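Local coordinates for protein PhnH (Penicillium herquei, PDB 6JJT) that catalyses the enantioselective hydroalkoxylation that turns a prenylated phenalenone into (2'R)-atrovenetin on the biosynthetic route to herqueinone, at residues T133-N136 against N141-E144; I41-Q44 against I49-L52; I92-G97 against E120-L125; F28-N33 against V113-S118; V102-A107 against L143-I148. One frame throughout, in Å; residues are numbered along the deposited sequence.

Contact 1: T133-N136 against N141-E144; sequences TPPN and NFLE
With CG opposite its own carbonyl carbon (chi1 -76°) and the chain extended beyond, Glu144 lays its carboxylate against the Pro135 ring, while Phe142, turned the other way with CG opposite its backbone N (chi1 -178°), brings its ring to the same proline. Pro135 CG therefore sits between two groups: it meets the edge of the Phe142 ring, near the ring plane, at 3.8 Å from Phe142 CD2, and the Glu144 carboxyl carbon CD at 3.7 Å. Both side chains cross the proline at roughly right angles. Beside them, Pro134 and Leu143 run side by side in the same direction, Pro134 CD lying 4.0 Å from Leu143 CD2. The backbone evidence places this contact where two neighbouring antiparallel strands of the barrel, 129-133 and 142-148, part company. Thr133 and Glu144 form a hydrogen-bonded pair, with Thr133 N to Glu144 O and Glu144 N to Thr133 O both 3.2 Å. Water 1 lies within hydrogen-bonding reach of Thr133 O and of Glu144 OE1, linking the strand end to the carboxylate. The hydroxyl of Thr133 is engaged elsewhere, with Pro109 O. Beyond Thr133 the regular pairing stops, consistent with Pro135 having no N-H to offer Phe142 O. That oxygen is met instead by a CA-H...O contact from Pro134 CA at 3.2 Å. Water 2, which accepts from Asn136 N and lies within hydrogen-bonding distance of Phe142 O at 2.7 Å, probably stands in for the missing donor.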
# COMPACT_ATOMS: atom_id res chain seq x y z
N THR D 133 -14.65 16.41 -1.44
CA THR D 133 -14.49 17.04 -0.15
C THR D 133 -15.90 17.27 0.40
O THR D 133 -16.84 17.26 -0.39
CB THR D 133 -13.71 18.35 -0.30
OG1 THR D 133 -13.24 18.77 0.96
CG2 THR D 133 -14.53 19.49 -0.91
N PRO D 134 -16.08 17.41 1.73
CA PRO D 134 -17.42 17.71 2.29
C PRO D 134 -17.80 19.15 1.91
O PRO D 134 -17.03 20.05 2.23
CB PRO D 134 -17.27 17.52 3.79
CG PRO D 134 -15.94 16.82 3.96
CD PRO D 134 -15.08 17.29 2.80
N PRO D 135 -18.96 19.42 1.24
CA PRO D 135 -19.38 20.80 0.97
C PRO D 135 -19.65 21.59 2.25
O PRO D 135 -19.49 22.80 2.25
CB PRO D 135 -20.63 20.65 0.08
CG PRO D 135 -21.18 19.28 0.42
CD PRO D 135 -19.89 18.47 0.62
N ASN D 136 -19.96 20.89 3.34
CA ASN D 136 -20.11 21.47 4.67
C ASN D 136 -19.18 20.74 5.65
O ASN D 136 -19.41 19.58 5.98
CB ASN D 136 -21.58 21.37 5.08
CG ASN D 136 -21.85 21.86 6.48
OD1 ASN D 136 -20.96 22.34 7.16
ND2 ASN D 136 -23.08 21.69 6.93
N ASN D 141 -19.33 13.50 6.85
CA ASN D 141 -19.73 12.22 6.27
C ASN D 141 -20.47 12.39 4.94
O ASN D 141 -20.81 11.39 4.29
CB ASN D 141 -20.37 11.31 7.32
CG ASN D 141 -19.37 10.82 8.35
OD1 ASN D 141 -18.19 10.60 8.05
ND2 ASN D 141 -19.82 10.65 9.58
N PHE D 142 -20.73 13.64 4.51
CA PHE D 142 -21.33 13.88 3.21
C PHE D 142 -20.33 14.57 2.30
O PHE D 142 -19.90 15.69 2.59
CB PHE D 142 -22.60 14.75 3.30
CG PHE D 142 -23.23 14.94 1.94
CD1 PHE D 142 -23.95 13.92 1.33
CD2 PHE D 142 -23.06 16.11 1.22
CE1 PHE D 142 -24.49 14.05 0.05
CE2 PHE D 142 -23.61 16.25 -0.05
CZ PHE D 142 -24.32 15.23 -0.64
N LEU D 143 -19.93 13.87 1.22
CA LEU D 143 -18.93 14.40 0.30
C LEU D 143 -19.44 14.42 -1.12
O LEU D 143 -20.23 13.60 -1.54
CB LEU D 143 -17.65 13.55 0.35
CG LEU D 143 -16.96 13.48 1.72
CD1 LEU D 143 -17.36 12.20 2.47
CD2 LEU D 143 -15.45 13.52 1.49
N GLU D 144 -18.95 15.41 -1.85
CA GLU D 144 -19.21 15.53 -3.27
C GLU D 144 -17.90 15.30 -4.03
O GLU D 144 -16.91 15.93 -3.66
CB GLU D 144 -19.75 16.93 -3.58
CG GLU D 144 -21.20 17.07 -3.16
CD GLU D 144 -21.70 18.50 -3.12
OE1 GLU D 144 -20.89 19.42 -3.21
OE2 GLU D 144 -22.91 18.67 -2.97
O HOH W 1 -17.86 19.62 -1.92
O HOH W 2 -20.63 18.03 3.82

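Contact 2: I41-Q44 against I49-L52; sequences IYDQ and IKAL
A classic beta bulge shapes this contact: Tyr42 and Asp43 both face Lys50, so one carbonyl serves two successive amides. Tyr42 N donates to Lys50 O at 2.9 Å, whereas the bond from Asp43 N to Lys50 O is weak at 3.4 Å; the return bond, Lys50 N to Asp43 O, is short at 2.8 Å. The extra residue is absorbed by Tyr42, whose psi of -18° is far from the extended value. Its CG is squeezed between backbone N and carbonyl carbon (chi1 59°), which folds the ring back over the opposing strand: Lys50 O lies above one face toward the rim, and Leu52 N is in plane at the edge. Tyr42 CZ touches Lys50 CB at 3.5 Å, and a water joins Tyr42 OH to Ala51 O. These elements form the beta hairpin of strands 26-44 and 48-61, here running antiparallel toward its turn. On the sheet face of Ile41, Gln44, Ile49 and Ala51, Ile49 spans two partners. Its CG2 meets Ile41 CG2 at 3.8 Å, while its CD1 presses on Gln44 CG at 3.4 Å, with a chi2 of -20° that is well off the staggered values. The other face carries Asp43 and Lys50, lying alongside each other and pointing the same way; Asp43 OD2 and Lys50 NZ stay 4.1 Å apart, beyond a salt bridge. The outer edge of strand 41-44 meets the third subunit of the tetramer, where Gln44 N bonds to Ser118 OG of that subunit and Ile41 O to its Asn99 ND2.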
# COMPACT_ATOMS: atom_id res chain seq x y z
N ILE D 41 -8.34 4.37 18.06
CA ILE D 41 -6.98 4.85 18.10
C ILE D 41 -6.08 3.73 18.59
O ILE D 41 -6.23 3.24 19.72
CB ILE D 41 -6.84 6.11 18.99
CG1 ILE D 41 -7.71 7.24 18.41
CG2 ILE D 41 -5.40 6.54 19.11
CD1 ILE D 41 -8.24 8.23 19.45
N TYR D 42 -5.12 3.32 17.75
CA TYR D 42 -4.18 2.28 18.14
C TYR D 42 -2.78 2.80 18.45
O TYR D 42 -2.01 2.12 19.11
CB TYR D 42 -4.13 1.15 17.10
CG TYR D 42 -3.72 1.58 15.70
CD1 TYR D 42 -4.64 2.00 14.77
CD2 TYR D 42 -2.37 1.60 15.37
CE1 TYR D 42 -4.22 2.41 13.50
CE2 TYR D 42 -1.93 2.03 14.12
CZ TYR D 42 -2.87 2.44 13.20
OH TYR D 42 -2.49 2.86 11.94
N ASP D 43 -2.45 4.01 17.99
CA ASP D 43 -1.09 4.50 18.19
C ASP D 43 -1.15 6.01 18.42
O ASP D 43 -1.34 6.76 17.46
CB ASP D 43 -0.18 4.13 17.01
CG ASP D 43 1.33 4.37 17.22
OD1 ASP D 43 1.64 5.21 18.06
OD2 ASP D 43 2.12 3.68 16.46
N GLN D 44 -0.97 6.40 19.67
CA GLN D 44 -0.84 7.82 20.00
C GLN D 44 0.58 8.08 20.54
O GLN D 44 1.02 7.37 21.43
CB GLN D 44 -1.99 8.14 20.97
CG GLN D 44 -1.83 9.45 21.71
CD GLN D 44 -3.13 9.74 22.42
OE1 GLN D 44 -3.91 8.85 22.74
NE2 GLN D 44 -3.36 11.02 22.67
N ILE D 49 -1.25 10.68 15.90
CA ILE D 49 -2.39 9.85 16.32
C ILE D 49 -2.95 9.02 15.17
O ILE D 49 -3.47 9.56 14.19
CB ILE D 49 -3.56 10.67 16.88
CG1 ILE D 49 -3.10 11.46 18.09
CG2 ILE D 49 -4.78 9.80 17.18
CD1 ILE D 49 -1.87 10.81 18.62
N LYS D 50 -2.95 7.67 15.32
CA LYS D 50 -3.28 6.73 14.24
C LYS D 50 -4.53 5.93 14.63
O LYS D 50 -4.58 5.42 15.78
CB LYS D 50 -2.11 5.78 13.93
CG LYS D 50 -0.80 6.49 13.56
CD LYS D 50 0.18 5.45 13.08
CE LYS D 50 1.62 5.93 13.15
NZ LYS D 50 2.48 4.85 12.59
N ALA D 51 -5.52 5.83 13.73
CA ALA D 51 -6.78 5.17 14.02
C ALA D 51 -7.23 4.33 12.85
O ALA D 51 -6.87 4.56 11.68
CB ALA D 51 -7.83 6.22 14.32
N LEU D 52 -8.05 3.32 13.18
CA LEU D 52 -8.77 2.53 12.20
C LEU D 52 -10.26 2.78 12.41
O LEU D 52 -10.68 2.87 13.60
CB LEU D 52 -8.46 1.04 12.39
CG LEU D 52 -9.29 0.09 11.49
CD1 LEU D 52 -8.51 -1.18 11.09
CD2 LEU D 52 -10.61 -0.33 12.13
O HOH W 3 -4.02 4.47 10.66

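Contact 3: I92-G97 against E120-L125; sequences IQTSDG and EKYNWL
Tyr122 comes head-on at the type I beta turn running from Thr94 to Gly97, which belongs to the hairpin connection between barrel strands 84-94 and 99-107; the approaching residues lie in the long loop between strands 110-116 and 129-133. The tight part of the contact is the phenol ring and what surrounds it. Thr94 CG2 packs over one face in a CH-pi contact, 4.1 Å from the ring centroid and only 19° from the ring normal. The opposite face is covered by the methylene CG of Lys121, its own chain neighbour, over the ring centre. Asp96 OD1 lies in plane at the ring edge and accepts from Tyr122 OH at 2.7 Å, the donor on the syn side but tilted out of the carboxylate plane; carboxylate and ring planes stand 80° apart. The same oxygen also takes a bond from Thr94 OG1 at 2.8 Å, nearly along its C-O axis. These two hydroxyls on OD1 and the ammonium on OD2 together restrict the rotation of the carboxylate. Thr94 OG1 in turn accepts from Ala98 N, tying the group to the turn's far side, and Tyr122 further packs on Phe65 and Ala98. The outer part is different in kind. Thr94 and Tyr122 are buried, but Asp96 and Lys121 are exposed and meet mainly through a salt bridge. Lys121 runs fully extended from chi1 178° onward, and the straight chain carries Lys121 NZ to Asp96 OD2 at 2.6 Å, again syn but tilted out of the carboxylate plane.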
# COMPACT_ATOMS: atom_id res chain seq x y z
N ILE D 92 -18.77 -0.24 -3.26
CA ILE D 92 -20.10 0.24 -3.65
C ILE D 92 -20.80 -0.89 -4.38
O ILE D 92 -20.21 -1.49 -5.29
CB ILE D 92 -19.98 1.47 -4.58
CG1 ILE D 92 -19.42 2.66 -3.80
CG2 ILE D 92 -21.36 1.81 -5.19
CD1 ILE D 92 -19.17 3.89 -4.66
N GLN D 93 -22.01 -1.21 -3.95
CA GLN D 93 -22.87 -2.01 -4.81
C GLN D 93 -23.95 -1.09 -5.40
O GLN D 93 -24.69 -0.43 -4.66
CB GLN D 93 -23.43 -3.20 -4.03
CG GLN D 93 -24.20 -4.17 -4.92
CD GLN D 93 -24.42 -5.50 -4.23
OE1 GLN D 93 -23.68 -6.49 -4.40
NE2 GLN D 93 -25.44 -5.56 -3.39
N THR D 94 -24.01 -1.02 -6.74
CA THR D 94 -24.95 -0.11 -7.37
C THR D 94 -26.37 -0.68 -7.25
O THR D 94 -26.55 -1.85 -6.99
CB THR D 94 -24.58 0.11 -8.84
OG1 THR D 94 -24.72 -1.16 -9.47
CG2 THR D 94 -23.16 0.62 -9.05
N SER D 95 -27.35 0.19 -7.56
CA SER D 95 -28.77 -0.18 -7.55
C SER D 95 -29.05 -1.39 -8.45
O SER D 95 -29.87 -2.23 -8.11
CB SER D 95 -29.63 1.00 -7.95
OG SER D 95 -29.15 1.58 -9.14
N ASP D 96 -28.28 -1.53 -9.54
CA ASP D 96 -28.48 -2.66 -10.44
C ASP D 96 -27.49 -3.80 -10.19
O ASP D 96 -27.37 -4.72 -11.00
CB ASP D 96 -28.57 -2.19 -11.90
CG ASP D 96 -27.44 -1.29 -12.39
OD1 ASP D 96 -26.55 -0.90 -11.59
OD2 ASP D 96 -27.45 -0.96 -13.59
N GLY D 97 -26.76 -3.78 -9.07
CA GLY D 97 -26.10 -5.00 -8.63
C GLY D 97 -24.59 -5.09 -8.91
O GLY D 97 -23.98 -6.13 -8.61
N GLU D 120 -19.54 -4.28 -17.03
CA GLU D 120 -19.49 -3.66 -18.36
C GLU D 120 -20.09 -2.26 -18.36
O GLU D 120 -19.59 -1.37 -19.04
CB GLU D 120 -20.23 -4.54 -19.37
CG GLU D 120 -19.33 -5.55 -20.04
CD GLU D 120 -19.78 -5.96 -21.44
OE1 GLU D 120 -20.61 -5.20 -22.05
OE2 GLU D 120 -19.32 -7.02 -21.92
N LYS D 121 -21.14 -2.06 -17.58
CA LYS D 121 -21.83 -0.79 -17.52
C LYS D 121 -20.98 0.28 -16.85
O LYS D 121 -21.04 1.45 -17.20
CB LYS D 121 -23.19 -0.93 -16.84
CG LYS D 121 -23.96 0.37 -16.68
CD LYS D 121 -25.34 0.14 -16.11
CE LYS D 121 -26.05 1.43 -15.75
NZ LYS D 121 -27.39 1.13 -15.20
N TYR D 122 -20.14 -0.12 -15.87
CA TYR D 122 -19.44 0.86 -15.05
C TYR D 122 -17.93 0.84 -15.23
O TYR D 122 -17.25 1.60 -14.55
CB TYR D 122 -19.81 0.63 -13.57
CG TYR D 122 -21.29 0.80 -13.31
CD1 TYR D 122 -21.86 2.06 -13.28
CD2 TYR D 122 -22.09 -0.31 -13.08
CE1 TYR D 122 -23.22 2.23 -13.04
CE2 TYR D 122 -23.46 -0.16 -12.86
CZ TYR D 122 -24.02 1.11 -12.83
OH TYR D 122 -25.36 1.26 -12.57
N ASN D 123 -17.41 0.01 -16.15
CA ASN D 123 -15.95 -0.12 -16.17
C ASN D 123 -15.25 1.11 -16.77
O ASN D 123 -14.04 1.18 -16.67
CB ASN D 123 -15.48 -1.50 -16.62
CG ASN D 123 -15.75 -1.73 -18.08
OD1 ASN D 123 -16.15 -0.81 -18.78
ND2 ASN D 123 -15.52 -2.96 -18.54
N TRP D 124 -15.96 2.07 -17.34
CA TRP D 124 -15.40 3.39 -17.62
C TRP D 124 -14.75 4.01 -16.37
O TRP D 124 -13.85 4.84 -16.47
CB TRP D 124 -16.47 4.30 -18.26
CG TRP D 124 -17.69 4.56 -17.42
CD1 TRP D 124 -18.82 3.79 -17.34
CD2 TRP D 124 -17.90 5.63 -16.51
NE1 TRP D 124 -19.71 4.31 -16.43
CE2 TRP D 124 -19.17 5.46 -15.91
CE3 TRP D 124 -17.12 6.72 -16.15
CZ2 TRP D 124 -19.68 6.34 -14.95
CZ3 TRP D 124 -17.62 7.60 -15.22
CH2 TRP D 124 -18.88 7.42 -14.63
N LEU D 125 -15.22 3.62 -15.17
CA LEU D 125 -14.67 4.19 -13.94
C LEU D 125 -13.23 3.74 -13.70
O LEU D 125 -12.49 4.43 -13.00
CB LEU D 125 -15.53 3.78 -12.74
CG LEU D 125 -16.88 4.49 -12.63
CD1 LEU D 125 -17.76 3.78 -11.60
CD2 LEU D 125 -16.61 5.96 -12.24

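Contact 4: F28-N33 against V113-S118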
# COMPACT_ATOMS: atom_id res chain seq x y z
N PHE D 28 -19.09 16.86 -12.26
CA PHE D 28 -19.62 16.24 -11.05
C PHE D 28 -19.84 14.76 -11.29
O PHE D 28 -20.34 14.31 -12.31
CB PHE D 28 -20.95 16.92 -10.65
CG PHE D 28 -21.53 16.29 -9.41
CD1 PHE D 28 -20.88 16.34 -8.18
CD2 PHE D 28 -22.71 15.56 -9.49
CE1 PHE D 28 -21.43 15.75 -7.06
CE2 PHE D 28 -23.25 14.94 -8.38
CZ PHE D 28 -22.60 15.02 -7.16
N LEU D 29 -19.32 13.93 -10.35
CA LEU D 29 -19.36 12.49 -10.54
C LEU D 29 -20.36 11.82 -9.61
O LEU D 29 -21.13 11.00 -10.10
CB LEU D 29 -17.95 11.90 -10.32
CG LEU D 29 -17.76 10.42 -10.64
CD1 LEU D 29 -18.05 10.07 -12.09
CD2 LEU D 29 -16.38 9.93 -10.21
N PHE D 30 -20.27 12.06 -8.28
CA PHE D 30 -21.15 11.37 -7.35
C PHE D 30 -21.04 12.02 -6.00
O PHE D 30 -20.08 12.71 -5.73
CB PHE D 30 -20.88 9.85 -7.19
CG PHE D 30 -19.64 9.43 -6.42
CD1 PHE D 30 -18.35 9.60 -6.96
CD2 PHE D 30 -19.76 8.80 -5.18
CE1 PHE D 30 -17.23 9.17 -6.25
CE2 PHE D 30 -18.63 8.34 -4.50
CZ PHE D 30 -17.36 8.53 -5.03
N SER D 31 -22.05 11.77 -5.14
CA SER D 31 -21.96 12.09 -3.73
C SER D 31 -22.02 10.79 -2.93
O SER D 31 -22.54 9.77 -3.38
CB SER D 31 -23.08 13.01 -3.32
OG SER D 31 -24.28 12.29 -3.48
N ALA D 32 -21.49 10.89 -1.72
CA ALA D 32 -21.51 9.78 -0.79
C ALA D 32 -21.93 10.34 0.56
O ALA D 32 -21.41 11.37 1.00
CB ALA D 32 -20.14 9.13 -0.68
N ASN D 33 -22.91 9.67 1.18
CA ASN D 33 -23.37 10.03 2.51
C ASN D 33 -23.11 8.80 3.39
O ASN D 33 -23.85 7.81 3.28
CB ASN D 33 -24.85 10.38 2.48
CG ASN D 33 -25.34 11.09 3.72
OD1 ASN D 33 -24.56 11.44 4.60
ND2 ASN D 33 -26.64 11.36 3.76
N VAL D 113 -9.66 9.73 -5.41
CA VAL D 113 -10.38 8.48 -5.52
C VAL D 113 -10.00 7.80 -6.82
O VAL D 113 -9.89 8.46 -7.88
CB VAL D 113 -11.90 8.75 -5.56
CG1 VAL D 113 -12.68 7.47 -5.46
CG2 VAL D 113 -12.33 9.71 -4.48
N LEU D 114 -9.85 6.49 -6.75
CA LEU D 114 -9.71 5.59 -7.87
C LEU D 114 -10.77 4.48 -7.73
O LEU D 114 -11.27 4.26 -6.62
CB LEU D 114 -8.30 4.98 -7.90
CG LEU D 114 -7.18 5.97 -8.20
CD1 LEU D 114 -5.84 5.37 -7.80
CD2 LEU D 114 -7.16 6.42 -9.66
N PHE D 115 -11.06 3.79 -8.83
CA PHE D 115 -12.13 2.81 -8.91
C PHE D 115 -11.69 1.56 -9.63
O PHE D 115 -10.83 1.60 -10.52
CB PHE D 115 -13.30 3.36 -9.76
CG PHE D 115 -13.87 4.67 -9.26
CD1 PHE D 115 -14.84 4.68 -8.25
CD2 PHE D 115 -13.37 5.88 -9.72
CE1 PHE D 115 -15.36 5.89 -7.79
CE2 PHE D 115 -13.84 7.08 -9.23
CZ PHE D 115 -14.84 7.09 -8.26
N ASP D 116 -12.25 0.41 -9.22
CA ASP D 116 -12.02 -0.84 -9.90
C ASP D 116 -13.32 -1.61 -10.00
O ASP D 116 -13.94 -1.95 -8.98
CB ASP D 116 -10.97 -1.68 -9.17
CG ASP D 116 -10.36 -2.78 -10.00
OD1 ASP D 116 -11.08 -3.43 -10.77
OD2 ASP D 116 -9.15 -2.97 -9.89
N THR D 117 -13.71 -1.91 -11.24
CA THR D 117 -14.86 -2.78 -11.48
C THR D 117 -14.67 -3.49 -12.81
O THR D 117 -14.21 -2.86 -13.77
CB THR D 117 -16.18 -1.99 -11.41
OG1 THR D 117 -17.21 -2.96 -11.57
CG2 THR D 117 -16.35 -0.95 -12.50
N SER D 118 -15.13 -4.73 -12.91
CA SER D 118 -15.21 -5.40 -14.22
C SER D 118 -16.60 -5.30 -14.83
O SER D 118 -16.81 -5.85 -15.93
CB SER D 118 -14.74 -6.83 -14.17
OG SER D 118 -15.42 -7.53 -13.14
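Aromatic contact comes first: the rings of Phe30 and Phe115 approach from opposite directions as an oblique pair, their centroids 6.0 Å apart and their planes at 68°. Phe30 CG lies between its backbone N and carbonyl carbon (chi1 73°), which directs the ring toward Phe115. Phe30 CE1 sits at the Phe115 edge, in the plane of that ring, and 3.8 Å from Phe115 CZ. The second kind is aliphatic on aromatic. Leu29 CD2 also touches Phe115 CZ at 3.8 Å, and CE2 of the same ring at 3.9 Å, which makes the far end of Phe115 the meeting point for two consecutive residues. A backbone feature lies behind both apolar contacts and explains how neighbours in one strand can both point inward. Leu29 and Phe30 both face Tyr145 of strand 142-148 in a classic beta bulge, with psi of Leu29 at -53°, interrupting the usual alternation. Strands 26-44 and 110-116 are not adjacent in the sheet, and their backbones stay far apart, the nearest CA atoms, of Leu29 and Val113, being 11.0 Å from each other. This is thus packing across the barrel interior, extended by Phe65, Ile100, Val102 and Leu125. No hydrogen bond links the two segments; the three touching residues are all buried and meet through carbon alone, so across the interior these side chains contribute apolar, van der Waals contact.

Contact 5: V102-A107 against L143-I148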
# COMPACT_ATOMS: atom_id res chain seq x y z
N VAL D 102 -13.68 1.18 -4.32
CA VAL D 102 -13.27 2.57 -4.25
C VAL D 102 -12.03 2.63 -3.37
O VAL D 102 -12.04 2.13 -2.23
CB VAL D 102 -14.39 3.45 -3.66
CG1 VAL D 102 -13.94 4.91 -3.63
CG2 VAL D 102 -15.70 3.32 -4.49
N THR D 103 -10.97 3.21 -3.90
CA THR D 103 -9.69 3.39 -3.21
C THR D 103 -9.50 4.88 -2.97
O THR D 103 -9.28 5.63 -3.95
CB THR D 103 -8.54 2.77 -4.03
OG1 THR D 103 -8.84 1.38 -4.18
CG2 THR D 103 -7.20 2.95 -3.34
N GLU D 104 -9.59 5.32 -1.71
CA GLU D 104 -9.44 6.72 -1.40
C GLU D 104 -8.12 6.98 -0.71
O GLU D 104 -7.63 6.18 0.08
CB GLU D 104 -10.52 7.19 -0.43
CG GLU D 104 -11.93 7.25 -1.01
CD GLU D 104 -12.98 7.98 -0.19
OE1 GLU D 104 -12.69 8.23 1.00
OE2 GLU D 104 -14.05 8.31 -0.79
N SER D 105 -7.53 8.11 -1.02
CA SER D 105 -6.32 8.60 -0.35
C SER D 105 -6.49 10.10 -0.14
O SER D 105 -6.88 10.80 -1.09
CB SER D 105 -5.04 8.26 -1.08
OG SER D 105 -5.12 8.70 -2.44
N ALA D 106 -6.21 10.61 1.05
CA ALA D 106 -6.68 11.95 1.38
C ALA D 106 -5.66 12.73 2.18
O ALA D 106 -5.01 12.17 3.04
CB ALA D 106 -7.98 11.86 2.17
N ALA D 107 -5.53 14.03 1.87
CA ALA D 107 -5.00 15.02 2.79
C ALA D 107 -6.21 15.76 3.32
O ALA D 107 -6.72 16.69 2.67
CB ALA D 107 -4.04 15.95 2.04
N LEU D 143 -19.93 13.87 1.22
CA LEU D 143 -18.93 14.40 0.30
C LEU D 143 -19.44 14.42 -1.12
O LEU D 143 -20.23 13.60 -1.54
CB LEU D 143 -17.65 13.55 0.35
CG LEU D 143 -16.96 13.48 1.72
CD1 LEU D 143 -17.36 12.20 2.47
CD2 LEU D 143 -15.45 13.52 1.49
N GLU D 144 -18.95 15.41 -1.85
CA GLU D 144 -19.21 15.53 -3.27
C GLU D 144 -17.90 15.30 -4.03
O GLU D 144 -16.91 15.93 -3.66
CB GLU D 144 -19.75 16.93 -3.58
CG GLU D 144 -21.20 17.07 -3.16
CD GLU D 144 -21.70 18.50 -3.12
OE1 GLU D 144 -20.89 19.42 -3.21
OE2 GLU D 144 -22.91 18.67 -2.97
N TYR D 145 -18.01 14.56 -5.10
CA TYR D 145 -16.83 14.16 -5.87
C TYR D 145 -16.95 14.55 -7.34
O TYR D 145 -18.03 14.44 -7.94
CB TYR D 145 -16.64 12.64 -5.80
CG TYR D 145 -16.38 12.06 -4.43
CD1 TYR D 145 -17.45 11.69 -3.64
CD2 TYR D 145 -15.09 11.84 -3.94
CE1 TYR D 145 -17.26 11.13 -2.38
CE2 TYR D 145 -14.89 11.28 -2.68
CZ TYR D 145 -15.98 10.93 -1.91
OH TYR D 145 -15.83 10.32 -0.68
N TRP D 146 -15.79 14.87 -7.94
CA TRP D 146 -15.62 15.36 -9.30
C TRP D 146 -14.69 14.45 -10.08
O TRP D 146 -13.62 14.09 -9.56
CB TRP D 146 -15.06 16.78 -9.25
CG TRP D 146 -16.01 17.69 -8.54
CD1 TRP D 146 -16.16 17.83 -7.19
CD2 TRP D 146 -17.01 18.53 -9.15
NE1 TRP D 146 -17.16 18.73 -6.91
CE2 TRP D 146 -17.71 19.15 -8.10
CE3 TRP D 146 -17.33 18.81 -10.48
CZ2 TRP D 146 -18.73 20.08 -8.34
CZ3 TRP D 146 -18.36 19.71 -10.72
CH2 TRP D 146 -19.04 20.32 -9.66
N GLN D 147 -15.00 14.15 -11.34
CA GLN D 147 -14.11 13.52 -12.30
C GLN D 147 -13.15 14.58 -12.85
O GLN D 147 -13.59 15.67 -13.24
CB GLN D 147 -14.92 12.93 -13.45
CG GLN D 147 -14.18 12.30 -14.62
CD GLN D 147 -15.14 11.53 -15.52
OE1 GLN D 147 -16.34 11.55 -15.28
NE2 GLN D 147 -14.65 10.87 -16.55
N ILE D 148 -11.85 14.29 -12.81
CA ILE D 148 -10.83 15.23 -13.28
C ILE D 148 -10.21 14.63 -14.51
O ILE D 148 -9.67 13.55 -14.41
CB ILE D 148 -9.72 15.46 -12.23
CG1 ILE D 148 -10.30 15.86 -10.89
CG2 ILE D 148 -8.73 16.52 -12.71
CD1 ILE D 148 -9.25 15.99 -9.81
O HOH W 4 -14.48 9.94 2.43
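The carboxylate of Glu104 and the phenol ring of Tyr145 are turned 47° against each other, and Glu104 OE2 approaches the ring obliquely. One face of the Tyr145 ring is stacked with the ring of Phe30, and the side chains of Val113 and Ala32 also pack against this tyrosine. Across the two segments a single residue pair touches. Tyr145 OH lies 2.7 Å from Glu104 OE2, but the short distance overstates the bond: its geometry is weak, and the hydroxyl proton has another acceptor within reach, so which acceptor takes it is not settled. The stronger partner of Glu104 OE2 is Tyr90 OH. Water 4 donates to Glu104 OE1 at 2.9 Å and lies 3.4 Å from Tyr145 OH, a weak link that completes a small polar cluster. Glu104 reaches it on an extended chain (chi2 -168°), crossing Tyr145 at about a right angle. Since the CA atoms of Glu104 and Tyr145 are 11.4 Å apart, both side chains have to span the barrel interior to meet. The cluster lies about 4 Å from the centre of the chain, measured from the centre of the contact, and puts polar groups in the middle of the barrel. Around it, strand 99-107 runs between 84-94, which supplies Tyr90, and 110-116, while strand 142-148 is flanked by 129-133 and 26-44.

All five contacts belong to one antiparallel barrel whose eight strands follow chain order. Contacts 4 and 5 occupy its interior, their centres 7 Å apart, and join through backbone bonds between strands 26-44 and 142-148; their segments alternate along the chain, as do those of contacts 3 and 4. Contact 1 shares Leu143 and Glu144 with contact 5, with centres 10 Å apart. Contact 2, nested in the chain loop closed by contact 4, lies 34 Å centre to centre from contact 3, on the opposite side of the chain's centre. Contacts 2 and 4 both touch the third subunit, so the barrel wall also serves tetramer assembly.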